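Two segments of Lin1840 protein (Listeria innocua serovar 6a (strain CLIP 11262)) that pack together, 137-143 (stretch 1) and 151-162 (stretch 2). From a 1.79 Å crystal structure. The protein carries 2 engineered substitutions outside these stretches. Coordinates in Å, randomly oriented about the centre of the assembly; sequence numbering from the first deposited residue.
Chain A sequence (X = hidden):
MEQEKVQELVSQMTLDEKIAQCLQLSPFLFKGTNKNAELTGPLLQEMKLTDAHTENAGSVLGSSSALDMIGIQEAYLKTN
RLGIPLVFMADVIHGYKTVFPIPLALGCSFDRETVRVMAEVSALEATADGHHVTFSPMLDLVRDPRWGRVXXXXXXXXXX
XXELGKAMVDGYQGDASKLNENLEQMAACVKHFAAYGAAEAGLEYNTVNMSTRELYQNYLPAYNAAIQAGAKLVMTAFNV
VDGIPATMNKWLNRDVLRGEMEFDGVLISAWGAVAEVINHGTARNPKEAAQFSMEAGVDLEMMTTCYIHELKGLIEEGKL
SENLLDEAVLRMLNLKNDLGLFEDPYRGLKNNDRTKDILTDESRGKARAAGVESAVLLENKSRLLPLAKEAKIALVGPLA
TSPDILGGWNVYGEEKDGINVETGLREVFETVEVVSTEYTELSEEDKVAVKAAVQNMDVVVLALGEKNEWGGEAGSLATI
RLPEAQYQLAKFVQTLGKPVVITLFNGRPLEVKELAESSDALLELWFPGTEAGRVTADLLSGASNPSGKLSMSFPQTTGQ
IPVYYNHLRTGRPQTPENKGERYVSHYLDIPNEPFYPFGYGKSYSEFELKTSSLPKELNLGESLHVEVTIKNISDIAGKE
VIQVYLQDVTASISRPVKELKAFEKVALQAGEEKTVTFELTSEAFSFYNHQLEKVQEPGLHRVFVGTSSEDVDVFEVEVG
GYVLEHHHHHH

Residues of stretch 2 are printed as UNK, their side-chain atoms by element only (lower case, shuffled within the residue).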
# COMPACT_ATOMS: atom_id res chain seq x y z
N PRO A 137 3.41 11.05 -23.53
CA PRO A 137 2.69 10.00 -22.80
C PRO A 137 2.79 10.10 -21.25
O PRO A 137 3.78 10.56 -20.68
CB PRO A 137 3.35 8.74 -23.28
CG PRO A 137 4.76 9.15 -23.52
CD PRO A 137 4.65 10.54 -24.12
N MET A 138 1.72 9.64 -20.57
CA MET A 138 1.76 9.41 -19.14
C MET A 138 2.21 7.96 -18.90
O MET A 138 1.53 6.98 -19.32
CB MET A 138 0.37 9.70 -18.57
CG MET A 138 0.27 9.65 -17.08
SD MET A 138 0.00 7.96 -16.47
CE MET A 138 -0.72 8.40 -14.88
N LEU A 139 3.30 7.82 -18.19
CA LEU A 139 4.02 6.52 -18.05
C LEU A 139 4.15 6.04 -16.62
O LEU A 139 5.03 5.25 -16.28
CB LEU A 139 5.37 6.61 -18.74
CG LEU A 139 5.26 6.86 -20.25
CD1 LEU A 139 6.65 7.08 -20.84
CD2 LEU A 139 4.61 5.67 -20.96
N ASP A 140 3.22 6.49 -15.76
CA ASP A 140 3.25 6.11 -14.34
C ASP A 140 2.66 4.70 -14.26
O ASP A 140 1.48 4.43 -14.67
CB ASP A 140 2.42 7.11 -13.50
CG ASP A 140 2.86 8.55 -13.73
OD1 ASP A 140 4.05 8.81 -14.00
OD2 ASP A 140 2.01 9.43 -13.70
N LEU A 141 3.45 3.78 -13.71
CA LEU A 141 2.99 2.43 -13.42
C LEU A 141 1.89 2.50 -12.36
O LEU A 141 2.02 3.28 -11.39
CB LEU A 141 4.17 1.61 -12.87
CG LEU A 141 3.93 0.12 -12.61
CD1 LEU A 141 3.88 -0.55 -13.94
CD2 LEU A 141 5.04 -0.42 -11.75
N VAL A 142 0.81 1.77 -12.62
CA VAL A 142 -0.33 1.75 -11.74
C VAL A 142 -0.66 0.33 -11.26
O VAL A 142 -0.76 -0.63 -12.08
CB VAL A 142 -1.55 2.45 -12.35
CG1 VAL A 142 -1.29 3.93 -12.49
CG2 VAL A 142 -2.00 1.85 -13.71
N ARG A 143 -0.88 0.22 -9.96
CA ARG A 143 -1.34 -1.01 -9.32
C ARG A 143 -2.60 -0.77 -8.44
O ARG A 143 -3.02 -1.70 -7.75
CB ARG A 143 -0.26 -1.58 -8.47
CG ARG A 143 0.93 -2.08 -9.23
CD ARG A 143 2.05 -2.42 -8.25
NE ARG A 143 3.16 -3.06 -8.95
CZ ARG A 143 4.30 -3.43 -8.38
NH1 ARG A 143 4.48 -3.24 -7.10
NH2 ARG A 143 5.26 -4.00 -9.10
N UNK A 151 -6.62 5.99 -15.57
CA UNK A 151 -7.14 6.08 -16.95
C UNK A 151 -6.09 6.58 -17.93
O UNK A 151 -6.23 6.38 -19.11
s UNK A 151 -8.65 9.79 -17.57
c UNK A 151 -8.35 7.02 -17.02
c UNK A 151 -7.68 9.49 -19.02
c UNK A 151 -8.07 8.46 -16.50
N UNK A 152 -5.08 7.27 -17.42
CA UNK A 152 -3.99 7.89 -18.23
C UNK A 152 -2.85 6.96 -18.52
O UNK A 152 -2.03 7.28 -19.35
c UNK A 152 -3.95 11.21 -16.29
o UNK A 152 -4.63 11.31 -15.24
c UNK A 152 -4.44 10.26 -17.35
c UNK A 152 -3.44 9.12 -17.52
o UNK A 152 -2.93 11.89 -16.53
N UNK A 153 -2.75 5.87 -17.76
CA UNK A 153 -1.66 4.93 -17.84
C UNK A 153 -2.09 3.78 -18.72
O UNK A 153 -3.27 3.56 -18.86
c UNK A 153 -1.36 4.42 -16.41
o UNK A 153 -0.29 3.42 -16.45
N UNK A 154 -1.13 2.97 -19.23
CA UNK A 154 -1.47 1.77 -19.91
C UNK A 154 -1.53 0.57 -18.96
O UNK A 154 -1.71 -0.57 -19.48
c UNK A 154 -0.58 1.54 -21.19
c UNK A 154 -0.96 2.62 -22.26
o UNK A 154 0.84 1.63 -20.90
N UNK A 155 -1.30 0.75 -17.64
CA UNK A 155 -1.62 -0.33 -16.69
C UNK A 155 -0.48 -0.78 -15.77
O UNK A 155 0.47 -0.00 -15.45
N UNK A 156 -0.58 -2.03 -15.33
CA UNK A 156 0.28 -2.54 -14.29
C UNK A 156 1.63 -3.20 -14.75
O UNK A 156 2.47 -3.63 -13.91
o UNK A 156 -2.60 -5.20 -12.71
o UNK A 156 -1.39 -7.04 -13.26
c UNK A 156 -0.66 -4.90 -14.04
c UNK A 156 -1.61 -5.77 -13.28
c UNK A 156 -0.51 -3.52 -13.41
N UNK A 157 1.88 -3.23 -16.05
CA UNK A 157 3.12 -3.84 -16.56
C UNK A 157 4.12 -2.86 -17.11
O UNK A 157 3.83 -2.11 -18.02
o UNK A 157 4.42 -5.48 -19.26
c UNK A 157 4.03 -5.59 -18.09
o UNK A 157 4.63 -6.20 -17.17
c UNK A 157 2.80 -4.83 -17.69
N UNK A 158 5.35 -2.88 -16.57
CA UNK A 158 6.35 -1.91 -17.03
C UNK A 158 6.73 -2.16 -18.47
O UNK A 158 7.03 -1.16 -19.18
c UNK A 158 5.76 -3.57 -15.36
c UNK A 158 6.99 -2.86 -14.96
c UNK A 158 7.53 -2.11 -16.10
N UNK A 159 6.76 -3.44 -18.91
CA UNK A 159 7.16 -3.70 -20.35
C UNK A 159 6.13 -3.19 -21.36
O UNK A 159 6.47 -2.41 -22.29
c UNK A 159 7.45 -5.19 -20.63
c UNK A 159 9.11 -5.10 -22.43
c UNK A 159 7.42 -6.32 -24.20
c UNK A 159 7.05 -6.08 -22.91
c UNK A 159 7.89 -5.47 -22.02
c UNK A 159 8.68 -5.95 -24.59
c UNK A 159 9.53 -5.36 -23.74
N UNK A 160 4.89 -3.62 -21.18
CA UNK A 160 3.84 -3.03 -21.94
C UNK A 160 3.89 -1.52 -21.90
O UNK A 160 3.76 -0.83 -22.96
c UNK A 160 1.28 -3.11 -22.27
c UNK A 160 -0.02 -3.66 -21.73
c UNK A 160 2.47 -3.50 -21.44
c UNK A 160 1.39 -3.55 -23.75
N UNK A 161 4.04 -0.93 -20.71
CA UNK A 161 3.95 0.52 -20.65
C UNK A 161 5.09 1.16 -21.41
O UNK A 161 4.94 2.20 -22.04
n UNK A 161 2.65 0.94 -17.16
o UNK A 161 1.75 0.17 -19.07
c UNK A 161 3.96 1.07 -19.19
c UNK A 161 2.72 0.65 -18.42
N UNK A 162 6.26 0.52 -21.31
CA UNK A 162 7.46 0.99 -22.04
C UNK A 162 7.24 0.93 -23.58
O UNK A 162 7.52 1.92 -24.27
o UNK A 162 9.10 0.32 -20.30
c UNK A 162 8.70 0.16 -21.67
O HOH W 1 -0.59 7.97 -21.67
O HOH W 2 1.56 4.22 -19.09
O HOH W 3 4.98 2.36 -16.26
O HOH W 4 3.05 -4.24 -11.51

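Position 151 has four side-chain atoms in an unbranched chain: two carbons, a sulfur, then a carbon. The thioether identifies M151. Its CA-to-CB bond points away from stretch 1, and it makes no contact there.

Position 152 has three side-chain carbons, the third carrying two oxygens. CB of 152 lies 3.8 Å from M138 CG. This is a glutamate, E152. E152 O is 3.5 Å from M138 CB and accepts from water 1, which accepts from M138 N.

Position 153 has one carbon and one oxygen. The oxygen reaches the backbone O of D140, which has no proton to give, so the side chain must donate. CB of 153 lies 3.8 Å from M138 SD. This is S153. The bond from S153 OG to D140 O is 2.7 Å. V142 CG2 is 3.6 Å from S153 OG.

Position 154 has a carbon that carries one oxygen and one carbon. Its side chain stays 5.5 Å or more from stretch 1. The branch at CB gives T154. Its backbone N donates to water 2, which donates to M138 O.

Position 155 has no side-chain atoms, so it is G155. Phi/psi of 126/-154 would jam a CB against the preceding carbonyl O, which by itself calls for glycine. G155 N donates to S153 OG at 3.1 Å. G155 O accepts a weak bond from V142 N at 3.4 Å.

Position 156 has three carbons, the third carrying two oxygens. CB of 156 comes 3.2 Å from V142 O. This is E156. Its carboxylate is satisfied elsewhere in the structure. E156 CA makes a CA-H...O contact of 3.1 Å with V142 O. E156 O accepts from water 4, which accepts from R143 NE.

Position 157 has two carbons, the second carrying two oxygens. Its CA-to-CB bond points away from stretch 1. This is D157, the N-cap residue.

Position 158 has three carbons closing a ring onto the backbone N, and one packs against L141. This is P158; its CD lies 3.8 Å from L141 CD1.

Position 159 has one carbon and then a six-carbon ring, out of reach of stretch 1. This is F159.

Position 160 has four carbons forked at the second, also out of reach: L160. L160 N donates the capping bond to D157 OD2 at 2.7 Å.

Position 161 has two carbons, the second carrying one oxygen and one nitrogen. The nitrogen of 161 lies 3.8 Å from L141 CD1. This is N161. N161 OD1 accepts from T154 OG1 at 2.5 Å. N161 ND2 donates to G155 O at 2.9 Å and to water 3, which donates to L139 O.

Position 162 has one carbon and one oxygen, S162. S162 OG donates to P158 O at 2.8 Å.

The contact buries 514 Å². Two direct hydrogen bonds, one weak, and four bridging waters join stretch 1, which has no regular helix or strand, to stretch 2. N161 braces the turn through T154 and G155. L141 packs against P158; M138, L139 and V142 lie close against E152, S153, G155, E156 and N161.

Stretch 2 (151-162) MESTGEDPFLNS
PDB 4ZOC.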